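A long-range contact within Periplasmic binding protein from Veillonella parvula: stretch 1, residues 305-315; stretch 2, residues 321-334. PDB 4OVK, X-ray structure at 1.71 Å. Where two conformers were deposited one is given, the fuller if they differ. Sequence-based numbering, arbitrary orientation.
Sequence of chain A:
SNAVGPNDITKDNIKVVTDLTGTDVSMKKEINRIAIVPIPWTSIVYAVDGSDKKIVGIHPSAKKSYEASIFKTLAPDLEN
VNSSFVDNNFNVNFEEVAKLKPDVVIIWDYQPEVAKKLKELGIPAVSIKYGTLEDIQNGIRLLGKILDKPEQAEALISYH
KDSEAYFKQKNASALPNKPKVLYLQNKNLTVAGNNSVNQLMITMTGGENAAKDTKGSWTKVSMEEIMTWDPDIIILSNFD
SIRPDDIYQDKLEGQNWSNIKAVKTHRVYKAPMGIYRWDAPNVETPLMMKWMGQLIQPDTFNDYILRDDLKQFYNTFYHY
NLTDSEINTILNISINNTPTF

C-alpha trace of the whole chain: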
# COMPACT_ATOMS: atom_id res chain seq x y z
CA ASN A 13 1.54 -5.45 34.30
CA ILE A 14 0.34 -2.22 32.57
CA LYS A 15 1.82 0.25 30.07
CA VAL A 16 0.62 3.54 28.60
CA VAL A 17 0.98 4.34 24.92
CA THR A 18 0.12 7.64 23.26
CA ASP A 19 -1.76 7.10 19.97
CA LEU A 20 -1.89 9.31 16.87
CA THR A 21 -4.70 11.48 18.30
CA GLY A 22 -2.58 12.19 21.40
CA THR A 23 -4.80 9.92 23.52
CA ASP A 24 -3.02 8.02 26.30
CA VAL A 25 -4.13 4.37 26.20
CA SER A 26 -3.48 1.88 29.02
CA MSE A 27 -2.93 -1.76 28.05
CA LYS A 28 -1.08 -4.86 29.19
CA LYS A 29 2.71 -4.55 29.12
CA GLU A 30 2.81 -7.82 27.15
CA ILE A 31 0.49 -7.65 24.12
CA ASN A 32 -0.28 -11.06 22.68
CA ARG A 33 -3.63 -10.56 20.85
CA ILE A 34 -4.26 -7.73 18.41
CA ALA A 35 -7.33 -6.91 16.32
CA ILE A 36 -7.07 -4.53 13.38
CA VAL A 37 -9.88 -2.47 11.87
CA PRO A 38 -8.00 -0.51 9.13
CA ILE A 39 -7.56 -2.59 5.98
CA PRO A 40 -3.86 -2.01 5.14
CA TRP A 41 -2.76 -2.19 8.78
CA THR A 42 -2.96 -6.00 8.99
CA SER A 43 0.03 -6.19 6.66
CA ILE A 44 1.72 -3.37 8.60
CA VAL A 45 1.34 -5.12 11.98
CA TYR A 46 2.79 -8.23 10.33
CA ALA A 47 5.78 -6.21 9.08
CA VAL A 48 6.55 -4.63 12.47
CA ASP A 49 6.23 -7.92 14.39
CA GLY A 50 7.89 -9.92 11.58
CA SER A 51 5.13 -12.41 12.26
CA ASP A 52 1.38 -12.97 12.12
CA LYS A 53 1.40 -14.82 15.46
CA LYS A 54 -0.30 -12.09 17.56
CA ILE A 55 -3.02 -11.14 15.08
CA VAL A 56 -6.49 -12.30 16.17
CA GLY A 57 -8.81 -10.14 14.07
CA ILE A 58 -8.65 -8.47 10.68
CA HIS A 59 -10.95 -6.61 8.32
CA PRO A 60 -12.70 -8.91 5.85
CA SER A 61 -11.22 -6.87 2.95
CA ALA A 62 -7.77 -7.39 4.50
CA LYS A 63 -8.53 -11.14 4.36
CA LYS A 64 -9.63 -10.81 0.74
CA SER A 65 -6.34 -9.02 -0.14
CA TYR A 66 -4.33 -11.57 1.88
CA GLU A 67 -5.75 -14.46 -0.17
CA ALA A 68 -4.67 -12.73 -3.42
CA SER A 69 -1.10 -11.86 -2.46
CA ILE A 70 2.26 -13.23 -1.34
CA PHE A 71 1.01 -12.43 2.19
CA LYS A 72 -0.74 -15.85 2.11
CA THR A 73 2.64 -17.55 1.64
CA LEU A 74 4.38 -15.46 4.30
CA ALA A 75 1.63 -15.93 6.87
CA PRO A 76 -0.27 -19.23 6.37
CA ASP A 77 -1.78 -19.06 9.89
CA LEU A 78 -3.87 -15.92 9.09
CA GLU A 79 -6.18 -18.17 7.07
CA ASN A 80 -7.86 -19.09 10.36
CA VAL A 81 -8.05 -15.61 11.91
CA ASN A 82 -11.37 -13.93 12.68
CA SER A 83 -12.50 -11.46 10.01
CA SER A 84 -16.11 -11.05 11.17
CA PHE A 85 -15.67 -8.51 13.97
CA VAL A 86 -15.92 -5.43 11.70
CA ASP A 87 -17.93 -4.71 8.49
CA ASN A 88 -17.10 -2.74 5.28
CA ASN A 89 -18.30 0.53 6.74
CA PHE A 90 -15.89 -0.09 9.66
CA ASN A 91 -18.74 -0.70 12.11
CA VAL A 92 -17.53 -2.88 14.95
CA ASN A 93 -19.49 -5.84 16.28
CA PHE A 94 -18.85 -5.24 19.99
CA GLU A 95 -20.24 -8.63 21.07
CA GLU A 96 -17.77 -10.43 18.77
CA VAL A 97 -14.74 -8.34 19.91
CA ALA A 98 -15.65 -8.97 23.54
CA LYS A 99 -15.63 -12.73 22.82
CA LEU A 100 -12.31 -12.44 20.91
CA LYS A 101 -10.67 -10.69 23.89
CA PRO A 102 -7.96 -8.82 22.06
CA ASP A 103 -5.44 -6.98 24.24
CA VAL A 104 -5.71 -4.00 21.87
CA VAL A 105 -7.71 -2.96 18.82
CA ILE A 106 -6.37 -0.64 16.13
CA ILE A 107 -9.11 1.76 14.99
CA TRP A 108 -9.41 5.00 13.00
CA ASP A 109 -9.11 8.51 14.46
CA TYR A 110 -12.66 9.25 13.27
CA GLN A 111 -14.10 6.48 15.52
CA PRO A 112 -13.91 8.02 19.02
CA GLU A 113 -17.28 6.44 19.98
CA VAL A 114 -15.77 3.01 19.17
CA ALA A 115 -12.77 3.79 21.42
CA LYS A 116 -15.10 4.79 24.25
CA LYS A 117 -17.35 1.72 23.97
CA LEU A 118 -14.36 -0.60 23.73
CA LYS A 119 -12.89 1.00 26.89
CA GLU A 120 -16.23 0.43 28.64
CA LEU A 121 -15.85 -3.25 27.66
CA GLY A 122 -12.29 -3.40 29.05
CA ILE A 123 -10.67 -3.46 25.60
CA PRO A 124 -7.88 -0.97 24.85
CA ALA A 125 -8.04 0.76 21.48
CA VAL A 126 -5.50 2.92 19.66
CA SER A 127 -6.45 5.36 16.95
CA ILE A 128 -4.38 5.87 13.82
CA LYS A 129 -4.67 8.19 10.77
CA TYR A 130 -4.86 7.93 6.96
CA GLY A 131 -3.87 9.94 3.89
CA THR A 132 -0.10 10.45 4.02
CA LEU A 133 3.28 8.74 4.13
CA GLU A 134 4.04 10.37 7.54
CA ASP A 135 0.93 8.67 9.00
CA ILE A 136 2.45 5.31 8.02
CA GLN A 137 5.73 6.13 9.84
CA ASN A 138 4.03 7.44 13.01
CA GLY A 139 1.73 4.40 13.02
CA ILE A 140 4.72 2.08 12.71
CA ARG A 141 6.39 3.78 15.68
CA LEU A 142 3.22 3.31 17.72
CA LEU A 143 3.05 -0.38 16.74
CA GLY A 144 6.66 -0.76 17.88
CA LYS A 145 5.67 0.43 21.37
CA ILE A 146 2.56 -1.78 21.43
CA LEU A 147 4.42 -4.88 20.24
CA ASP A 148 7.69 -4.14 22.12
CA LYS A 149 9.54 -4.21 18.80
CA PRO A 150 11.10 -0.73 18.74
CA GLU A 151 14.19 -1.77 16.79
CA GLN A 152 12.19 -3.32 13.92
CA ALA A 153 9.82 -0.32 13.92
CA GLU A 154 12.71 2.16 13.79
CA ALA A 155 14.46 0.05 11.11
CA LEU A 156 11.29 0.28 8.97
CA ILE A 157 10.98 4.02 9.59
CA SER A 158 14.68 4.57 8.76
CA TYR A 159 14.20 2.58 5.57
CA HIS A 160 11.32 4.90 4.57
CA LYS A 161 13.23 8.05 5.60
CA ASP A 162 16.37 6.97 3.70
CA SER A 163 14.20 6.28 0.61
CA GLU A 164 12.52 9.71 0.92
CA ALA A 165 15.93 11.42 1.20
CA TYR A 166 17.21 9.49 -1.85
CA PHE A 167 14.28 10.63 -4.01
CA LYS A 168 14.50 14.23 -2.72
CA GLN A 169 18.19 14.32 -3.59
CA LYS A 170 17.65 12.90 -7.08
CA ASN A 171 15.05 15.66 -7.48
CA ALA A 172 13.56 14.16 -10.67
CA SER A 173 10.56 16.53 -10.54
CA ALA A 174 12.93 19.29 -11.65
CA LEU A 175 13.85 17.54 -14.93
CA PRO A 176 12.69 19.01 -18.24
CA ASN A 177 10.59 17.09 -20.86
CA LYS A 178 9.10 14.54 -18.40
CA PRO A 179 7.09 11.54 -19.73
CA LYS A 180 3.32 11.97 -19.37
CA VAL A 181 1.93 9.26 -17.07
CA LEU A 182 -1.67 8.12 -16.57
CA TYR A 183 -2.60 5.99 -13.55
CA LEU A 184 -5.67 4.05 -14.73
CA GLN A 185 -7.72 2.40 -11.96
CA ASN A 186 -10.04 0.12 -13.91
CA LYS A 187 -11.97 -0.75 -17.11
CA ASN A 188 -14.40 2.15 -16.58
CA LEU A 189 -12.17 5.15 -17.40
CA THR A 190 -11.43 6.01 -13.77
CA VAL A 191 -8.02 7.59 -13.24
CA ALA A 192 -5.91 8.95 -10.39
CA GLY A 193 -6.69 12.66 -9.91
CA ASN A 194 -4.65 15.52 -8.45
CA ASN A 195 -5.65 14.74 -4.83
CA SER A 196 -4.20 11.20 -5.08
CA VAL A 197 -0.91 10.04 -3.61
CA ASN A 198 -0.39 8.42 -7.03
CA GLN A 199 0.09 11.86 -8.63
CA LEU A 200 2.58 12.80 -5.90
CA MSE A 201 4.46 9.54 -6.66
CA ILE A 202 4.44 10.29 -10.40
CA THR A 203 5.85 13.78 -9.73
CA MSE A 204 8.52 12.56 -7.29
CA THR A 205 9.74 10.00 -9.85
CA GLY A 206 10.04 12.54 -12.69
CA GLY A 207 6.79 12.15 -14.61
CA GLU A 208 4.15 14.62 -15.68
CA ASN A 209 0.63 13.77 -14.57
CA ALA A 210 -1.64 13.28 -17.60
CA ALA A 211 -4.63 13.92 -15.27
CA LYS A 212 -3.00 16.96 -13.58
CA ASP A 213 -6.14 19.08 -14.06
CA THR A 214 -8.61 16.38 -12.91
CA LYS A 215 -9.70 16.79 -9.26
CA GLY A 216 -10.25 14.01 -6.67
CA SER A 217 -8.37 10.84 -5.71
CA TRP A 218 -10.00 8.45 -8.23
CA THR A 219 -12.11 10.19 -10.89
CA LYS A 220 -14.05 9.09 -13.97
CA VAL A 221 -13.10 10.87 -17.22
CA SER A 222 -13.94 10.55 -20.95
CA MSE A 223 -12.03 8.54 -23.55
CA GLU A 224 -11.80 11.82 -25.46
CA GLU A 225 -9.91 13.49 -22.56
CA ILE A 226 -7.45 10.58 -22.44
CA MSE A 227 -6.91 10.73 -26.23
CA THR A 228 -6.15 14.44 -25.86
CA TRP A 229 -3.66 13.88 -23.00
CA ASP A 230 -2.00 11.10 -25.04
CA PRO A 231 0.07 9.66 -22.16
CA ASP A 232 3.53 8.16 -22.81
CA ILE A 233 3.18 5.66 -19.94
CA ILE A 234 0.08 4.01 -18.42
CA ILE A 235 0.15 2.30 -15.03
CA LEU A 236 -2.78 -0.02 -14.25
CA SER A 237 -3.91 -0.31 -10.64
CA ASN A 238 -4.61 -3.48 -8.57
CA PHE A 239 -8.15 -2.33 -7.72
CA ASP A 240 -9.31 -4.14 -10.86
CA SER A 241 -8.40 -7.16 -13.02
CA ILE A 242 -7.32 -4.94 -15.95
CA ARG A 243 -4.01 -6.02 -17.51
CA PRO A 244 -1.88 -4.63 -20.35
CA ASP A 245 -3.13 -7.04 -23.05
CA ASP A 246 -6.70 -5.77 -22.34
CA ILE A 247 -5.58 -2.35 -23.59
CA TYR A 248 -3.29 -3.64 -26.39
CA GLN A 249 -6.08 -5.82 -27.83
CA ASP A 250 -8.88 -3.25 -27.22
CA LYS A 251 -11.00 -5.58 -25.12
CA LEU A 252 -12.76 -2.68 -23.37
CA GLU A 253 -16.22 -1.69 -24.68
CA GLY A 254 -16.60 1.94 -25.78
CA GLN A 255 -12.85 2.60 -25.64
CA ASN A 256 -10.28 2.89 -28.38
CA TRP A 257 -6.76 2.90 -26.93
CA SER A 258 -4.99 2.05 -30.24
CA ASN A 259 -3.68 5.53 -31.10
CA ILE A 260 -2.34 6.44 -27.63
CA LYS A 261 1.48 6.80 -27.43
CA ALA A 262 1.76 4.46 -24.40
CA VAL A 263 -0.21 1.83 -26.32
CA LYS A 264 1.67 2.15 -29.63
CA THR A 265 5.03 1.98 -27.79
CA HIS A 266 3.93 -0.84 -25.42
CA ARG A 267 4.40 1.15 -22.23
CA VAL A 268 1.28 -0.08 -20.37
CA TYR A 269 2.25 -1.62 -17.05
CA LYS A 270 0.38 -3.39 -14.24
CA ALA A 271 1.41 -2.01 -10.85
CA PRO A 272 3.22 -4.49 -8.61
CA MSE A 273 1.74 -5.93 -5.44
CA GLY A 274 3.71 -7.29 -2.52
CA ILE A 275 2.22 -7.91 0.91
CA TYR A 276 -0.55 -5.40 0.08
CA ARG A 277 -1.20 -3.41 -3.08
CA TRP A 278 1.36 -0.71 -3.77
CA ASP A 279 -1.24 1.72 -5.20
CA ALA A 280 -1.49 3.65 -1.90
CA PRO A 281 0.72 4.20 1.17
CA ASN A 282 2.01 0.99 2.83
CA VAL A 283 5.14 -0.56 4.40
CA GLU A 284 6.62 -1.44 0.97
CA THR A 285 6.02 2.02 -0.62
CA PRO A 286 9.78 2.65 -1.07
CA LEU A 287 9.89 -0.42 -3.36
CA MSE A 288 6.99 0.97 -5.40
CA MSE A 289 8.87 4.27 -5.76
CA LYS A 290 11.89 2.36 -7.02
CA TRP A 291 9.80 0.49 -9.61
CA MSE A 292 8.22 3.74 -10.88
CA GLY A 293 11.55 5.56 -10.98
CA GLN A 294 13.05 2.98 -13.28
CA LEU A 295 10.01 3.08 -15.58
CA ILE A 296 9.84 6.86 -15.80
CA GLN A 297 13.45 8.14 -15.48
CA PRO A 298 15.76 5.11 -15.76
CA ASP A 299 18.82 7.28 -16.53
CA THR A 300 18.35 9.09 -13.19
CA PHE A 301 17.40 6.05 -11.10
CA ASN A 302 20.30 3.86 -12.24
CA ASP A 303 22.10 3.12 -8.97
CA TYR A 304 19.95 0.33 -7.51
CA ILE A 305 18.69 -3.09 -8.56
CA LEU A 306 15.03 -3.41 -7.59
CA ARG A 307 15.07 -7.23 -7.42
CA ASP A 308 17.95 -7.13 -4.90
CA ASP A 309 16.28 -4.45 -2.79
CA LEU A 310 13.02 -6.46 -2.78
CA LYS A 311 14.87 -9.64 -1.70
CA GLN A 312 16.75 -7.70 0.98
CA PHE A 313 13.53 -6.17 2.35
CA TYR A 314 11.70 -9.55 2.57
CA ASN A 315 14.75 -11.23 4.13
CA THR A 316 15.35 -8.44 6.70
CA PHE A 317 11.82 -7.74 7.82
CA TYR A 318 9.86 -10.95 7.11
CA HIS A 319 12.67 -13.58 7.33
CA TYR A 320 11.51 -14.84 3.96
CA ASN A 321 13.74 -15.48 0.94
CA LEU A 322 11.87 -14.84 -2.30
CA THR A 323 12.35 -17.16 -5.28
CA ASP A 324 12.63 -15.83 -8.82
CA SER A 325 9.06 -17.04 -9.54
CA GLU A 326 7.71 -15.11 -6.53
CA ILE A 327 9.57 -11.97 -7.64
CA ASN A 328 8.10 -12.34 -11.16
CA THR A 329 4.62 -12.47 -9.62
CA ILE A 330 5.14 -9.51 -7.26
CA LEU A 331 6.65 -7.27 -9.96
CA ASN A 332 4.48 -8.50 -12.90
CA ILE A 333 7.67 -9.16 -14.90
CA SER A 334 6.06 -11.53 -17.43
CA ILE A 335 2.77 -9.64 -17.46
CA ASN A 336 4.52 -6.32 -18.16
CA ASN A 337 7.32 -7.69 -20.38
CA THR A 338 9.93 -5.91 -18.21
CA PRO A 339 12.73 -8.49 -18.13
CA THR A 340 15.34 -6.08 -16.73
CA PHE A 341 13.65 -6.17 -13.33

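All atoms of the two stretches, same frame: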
# COMPACT_ATOMS: atom_id res chain seq x y z
N ILE A 305 19.31 -1.95 -7.88
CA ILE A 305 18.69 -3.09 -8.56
C ILE A 305 17.47 -3.48 -7.73
O ILE A 305 17.59 -3.96 -6.60
CB ILE A 305 19.67 -4.28 -8.67
CG1 ILE A 305 20.94 -3.86 -9.44
CG2 ILE A 305 18.99 -5.46 -9.34
CD1 ILE A 305 22.04 -4.88 -9.35
N LEU A 306 16.29 -3.27 -8.31
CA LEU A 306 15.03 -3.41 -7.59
C LEU A 306 14.87 -4.83 -7.03
O LEU A 306 14.46 -5.00 -5.89
CB LEU A 306 13.86 -3.06 -8.51
CG LEU A 306 12.47 -3.23 -7.88
CD1 LEU A 306 12.34 -2.45 -6.58
CD2 LEU A 306 11.39 -2.83 -8.88
N ARG A 307 15.19 -5.84 -7.84
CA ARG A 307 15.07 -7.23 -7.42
C ARG A 307 15.88 -7.50 -6.14
O ARG A 307 15.43 -8.22 -5.25
CB ARG A 307 15.52 -8.15 -8.56
CG ARG A 307 15.92 -9.56 -8.21
CD ARG A 307 16.32 -10.34 -9.46
NE ARG A 307 15.31 -10.25 -10.51
CZ ARG A 307 14.38 -11.17 -10.77
NH1 ARG A 307 14.30 -12.29 -10.07
NH2 ARG A 307 13.52 -10.97 -11.76
N ASP A 308 17.10 -6.97 -6.07
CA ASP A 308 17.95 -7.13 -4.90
C ASP A 308 17.36 -6.43 -3.69
O ASP A 308 17.39 -6.95 -2.58
CB ASP A 308 19.37 -6.60 -5.15
CG ASP A 308 20.11 -7.37 -6.21
OD1 ASP A 308 19.69 -8.49 -6.55
OD2 ASP A 308 21.14 -6.86 -6.71
N ASP A 309 16.84 -5.23 -3.89
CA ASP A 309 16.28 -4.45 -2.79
C ASP A 309 15.01 -5.13 -2.27
O ASP A 309 14.77 -5.15 -1.06
CB ASP A 309 15.96 -3.03 -3.22
CG ASP A 309 17.20 -2.23 -3.60
OD1 ASP A 309 18.35 -2.69 -3.36
OD2 ASP A 309 17.01 -1.13 -4.16
N LEU A 310 14.21 -5.70 -3.18
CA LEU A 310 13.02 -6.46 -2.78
C LEU A 310 13.42 -7.69 -1.96
O LEU A 310 12.86 -7.92 -0.89
CB LEU A 310 12.23 -6.86 -4.04
CG LEU A 310 10.97 -7.68 -3.88
CD1 LEU A 310 9.91 -6.90 -3.12
CD2 LEU A 310 10.43 -8.15 -5.21
N LYS A 311 14.40 -8.47 -2.44
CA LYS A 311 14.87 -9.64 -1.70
C LYS A 311 15.40 -9.25 -0.32
O LYS A 311 15.09 -9.92 0.68
CB LYS A 311 15.94 -10.39 -2.46
CG LYS A 311 15.38 -11.08 -3.70
CD LYS A 311 16.48 -11.57 -4.62
CE LYS A 311 17.19 -12.76 -4.03
NZ LYS A 311 18.05 -13.40 -5.05
N GLN A 312 16.18 -8.17 -0.27
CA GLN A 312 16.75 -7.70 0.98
C GLN A 312 15.65 -7.33 1.97
O GLN A 312 15.74 -7.71 3.14
CB GLN A 312 17.66 -6.50 0.75
CG GLN A 312 18.27 -5.92 2.01
CD GLN A 312 19.00 -4.61 1.74
OE1 GLN A 312 18.38 -3.56 1.50
NE2 GLN A 312 20.31 -4.67 1.78
N PHE A 313 14.64 -6.60 1.50
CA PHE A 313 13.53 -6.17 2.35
C PHE A 313 12.79 -7.39 2.95
O PHE A 313 12.59 -7.46 4.17
CB PHE A 313 12.57 -5.29 1.57
CG PHE A 313 11.51 -4.62 2.41
CD1 PHE A 313 10.36 -5.30 2.78
CD2 PHE A 313 11.68 -3.32 2.84
CE1 PHE A 313 9.38 -4.67 3.54
CE2 PHE A 313 10.72 -2.70 3.61
CZ PHE A 313 9.58 -3.38 3.97
N TYR A 314 12.43 -8.36 2.11
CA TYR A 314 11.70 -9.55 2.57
C TYR A 314 12.55 -10.37 3.53
O TYR A 314 12.07 -10.87 4.54
CB TYR A 314 11.20 -10.40 1.36
CG TYR A 314 9.87 -9.89 0.83
CD1 TYR A 314 9.71 -8.56 0.44
CD2 TYR A 314 8.78 -10.73 0.74
CE1 TYR A 314 8.49 -8.08 0.02
CE2 TYR A 314 7.54 -10.25 0.33
CZ TYR A 314 7.40 -8.94 -0.04
OH TYR A 314 6.17 -8.45 -0.44
N ASN A 315 13.84 -10.51 3.23
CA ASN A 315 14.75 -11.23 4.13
C ASN A 315 14.88 -10.53 5.50
O ASN A 315 14.81 -11.17 6.56
CB ASN A 315 16.14 -11.41 3.49
CG ASN A 315 17.13 -12.00 4.47
OD1 ASN A 315 17.86 -11.27 5.16
ND2 ASN A 315 17.13 -13.31 4.58
N ASN A 321 12.90 -15.60 2.13
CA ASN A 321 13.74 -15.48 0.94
C ASN A 321 12.96 -15.80 -0.33
O ASN A 321 12.67 -16.97 -0.63
CB ASN A 321 14.96 -16.39 1.09
CG ASN A 321 15.87 -15.94 2.22
OD1 ASN A 321 16.03 -14.75 2.47
ND2 ASN A 321 16.49 -16.91 2.91
N LEU A 322 12.62 -14.75 -1.05
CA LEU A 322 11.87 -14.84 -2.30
C LEU A 322 12.59 -15.62 -3.39
O LEU A 322 13.79 -15.43 -3.63
CB LEU A 322 11.57 -13.44 -2.80
CG LEU A 322 10.60 -12.56 -2.01
CD1 LEU A 322 10.66 -11.12 -2.47
CD2 LEU A 322 9.18 -13.11 -2.07
N THR A 323 11.85 -16.50 -4.07
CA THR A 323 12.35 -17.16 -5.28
C THR A 323 12.17 -16.23 -6.47
O THR A 323 11.43 -15.25 -6.41
CB THR A 323 11.56 -18.44 -5.59
OG1 THR A 323 10.20 -18.10 -5.88
CG2 THR A 323 11.61 -19.40 -4.39
N ASP A 324 12.84 -16.56 -7.57
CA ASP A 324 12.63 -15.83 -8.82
C ASP A 324 11.17 -15.84 -9.30
O ASP A 324 10.70 -14.81 -9.78
CB ASP A 324 13.56 -16.37 -9.90
CG ASP A 324 15.01 -16.01 -9.63
OD1 ASP A 324 15.25 -15.15 -8.75
OD2 ASP A 324 15.91 -16.57 -10.29
N SER A 325 10.48 -16.96 -9.17
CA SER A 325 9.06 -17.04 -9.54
C SER A 325 8.22 -16.06 -8.72
O SER A 325 7.38 -15.36 -9.27
CB SER A 325 8.51 -18.45 -9.35
OG SER A 325 9.14 -19.36 -10.22
N GLU A 326 8.46 -16.01 -7.41
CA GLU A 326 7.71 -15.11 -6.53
C GLU A 326 7.98 -13.65 -6.90
O GLU A 326 7.07 -12.82 -6.91
CB GLU A 326 8.02 -15.40 -5.05
CG GLU A 326 7.43 -16.72 -4.55
CD GLU A 326 7.97 -17.15 -3.20
OE1 GLU A 326 9.16 -16.88 -2.91
OE2 GLU A 326 7.21 -17.78 -2.42
N ILE A 327 9.23 -13.33 -7.22
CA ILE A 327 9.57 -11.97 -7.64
C ILE A 327 8.87 -11.62 -8.96
O ILE A 327 8.37 -10.51 -9.12
CB ILE A 327 11.10 -11.79 -7.76
CG1 ILE A 327 11.75 -11.93 -6.38
CG2 ILE A 327 11.45 -10.46 -8.42
CD1 ILE A 327 13.22 -12.25 -6.43
N ASN A 328 8.80 -12.57 -9.88
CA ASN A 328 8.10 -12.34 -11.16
C ASN A 328 6.64 -11.98 -10.89
O ASN A 328 6.10 -11.06 -11.48
CB ASN A 328 8.18 -13.58 -12.05
CG ASN A 328 7.66 -13.35 -13.46
OD1 ASN A 328 6.74 -12.57 -13.70
ND2 ASN A 328 8.26 -14.04 -14.41
N THR A 329 6.01 -12.71 -9.98
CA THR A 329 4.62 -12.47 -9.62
C THR A 329 4.42 -11.11 -8.96
O THR A 329 3.53 -10.35 -9.36
CB THR A 329 4.10 -13.59 -8.69
OG1 THR A 329 4.23 -14.83 -9.38
CG2 THR A 329 2.65 -13.38 -8.35
N ILE A 330 5.24 -10.79 -7.96
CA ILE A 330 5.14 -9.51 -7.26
C ILE A 330 5.30 -8.33 -8.23
O ILE A 330 4.52 -7.39 -8.20
CB ILE A 330 6.19 -9.40 -6.14
CG1 ILE A 330 5.82 -10.38 -5.02
CG2 ILE A 330 6.32 -7.96 -5.65
CD1 ILE A 330 6.89 -10.58 -3.97
N LEU A 331 6.31 -8.40 -9.10
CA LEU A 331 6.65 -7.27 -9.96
C LEU A 331 6.00 -7.34 -11.35
O LEU A 331 6.24 -6.45 -12.17
CB LEU A 331 8.17 -7.17 -10.09
CG LEU A 331 8.98 -6.86 -8.83
CD1 LEU A 331 10.47 -6.80 -9.12
CD2 LEU A 331 8.49 -5.55 -8.22
N ASN A 332 5.17 -8.35 -11.61
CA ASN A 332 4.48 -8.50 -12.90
C ASN A 332 5.47 -8.49 -14.07
O ASN A 332 5.22 -7.85 -15.10
CB ASN A 332 3.43 -7.38 -13.06
CG ASN A 332 2.26 -7.54 -12.10
OD1 ASN A 332 1.77 -8.63 -11.90
ND2 ASN A 332 1.81 -6.43 -11.50
N ILE A 333 6.58 -9.20 -13.92
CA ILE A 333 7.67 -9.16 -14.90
C ILE A 333 7.22 -9.74 -16.24
O ILE A 333 7.42 -9.10 -17.28
CB ILE A 333 8.95 -9.81 -14.36
CG1 ILE A 333 9.53 -8.90 -13.25
CG2 ILE A 333 9.97 -10.09 -15.47
CD1 ILE A 333 10.71 -9.48 -12.50
N SER A 334 6.59 -10.91 -16.21
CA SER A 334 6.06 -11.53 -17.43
C SER A 334 4.88 -10.76 -17.99
O SER A 334 4.80 -10.53 -19.21
CB SER A 334 5.65 -12.99 -17.19
OG SER A 334 6.78 -13.79 -16.91
O HOH W 1 11.83 -13.14 -11.74
O HOH W 2 13.75 -12.33 0.02
O HOH W 3 15.51 -15.37 -5.85

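This is a contact of one helix with a steeply crossed second helix and the loop that leads into it, with an apolar centre, edged by one salt bridge, one direct hydrogen bond and three bridging waters. The axes of helices 306-315 and 324-331 approach to 11.3 Å with 107° between their N-to-C directions, and 665 Å² is buried, both sides summed.

Leu 310 lies at the middle. Its CA-to-CB bond points toward stretch 2, and with chi1 t and chi2 p its CD2 lies 4.1 Å from each of Ile 327 CG2, Ile 330 CG2 and Leu 331 CG, while its CG is 3.7 Å from Leu 322 CD1. Such distances are van der Waals packing, for which branched aliphatic side chains are well suited. One turn earlier, Leu 306 CD2 extends the layer to Leu 331 CD2 at 4.0 Å. One turn later, Tyr 314 offers a ring face: Leu 322 CD1 sits 3.9 Å from the ring centroid, 23° off the normal, a CH-pi contact. The Tyr 314 hydroxyl is hydrogen-bonded elsewhere in the structure, so its burial leaves that polar group satisfied.

Arg 307 combines both kinds of contact. Its CA-to-CB bond points sideways, but the long side chain brings NH1 to 3.3 Å from Asp 324 OD1, a salt bridge at the guanidinium edge, while Ile 327 CG2 covers one face, 3.8 Å from NH1. Water 1 accepts from Arg 307 NH2 and donates to Asp 324 O, both at 2.8 Å.

Lys 311 packs its aliphatic part, CG lying 3.7 Å from Ile 327 CD1. Water 2 links its backbone O (2.8 Å) to Leu 322 N (2.9 Å). Water 3 donates to Leu 322 O (2.8 Å) and Asp 324 OD1 (2.9 Å) and accepts a weak hydrogen bond from Lys 311 NZ (3.3 Å). At the exposed end, Asn 315 ND2 donates to Asn 321 OD1 at 2.8 Å, with an N-H...acceptor angle of 155°, the amides supplying complementary donor and acceptor.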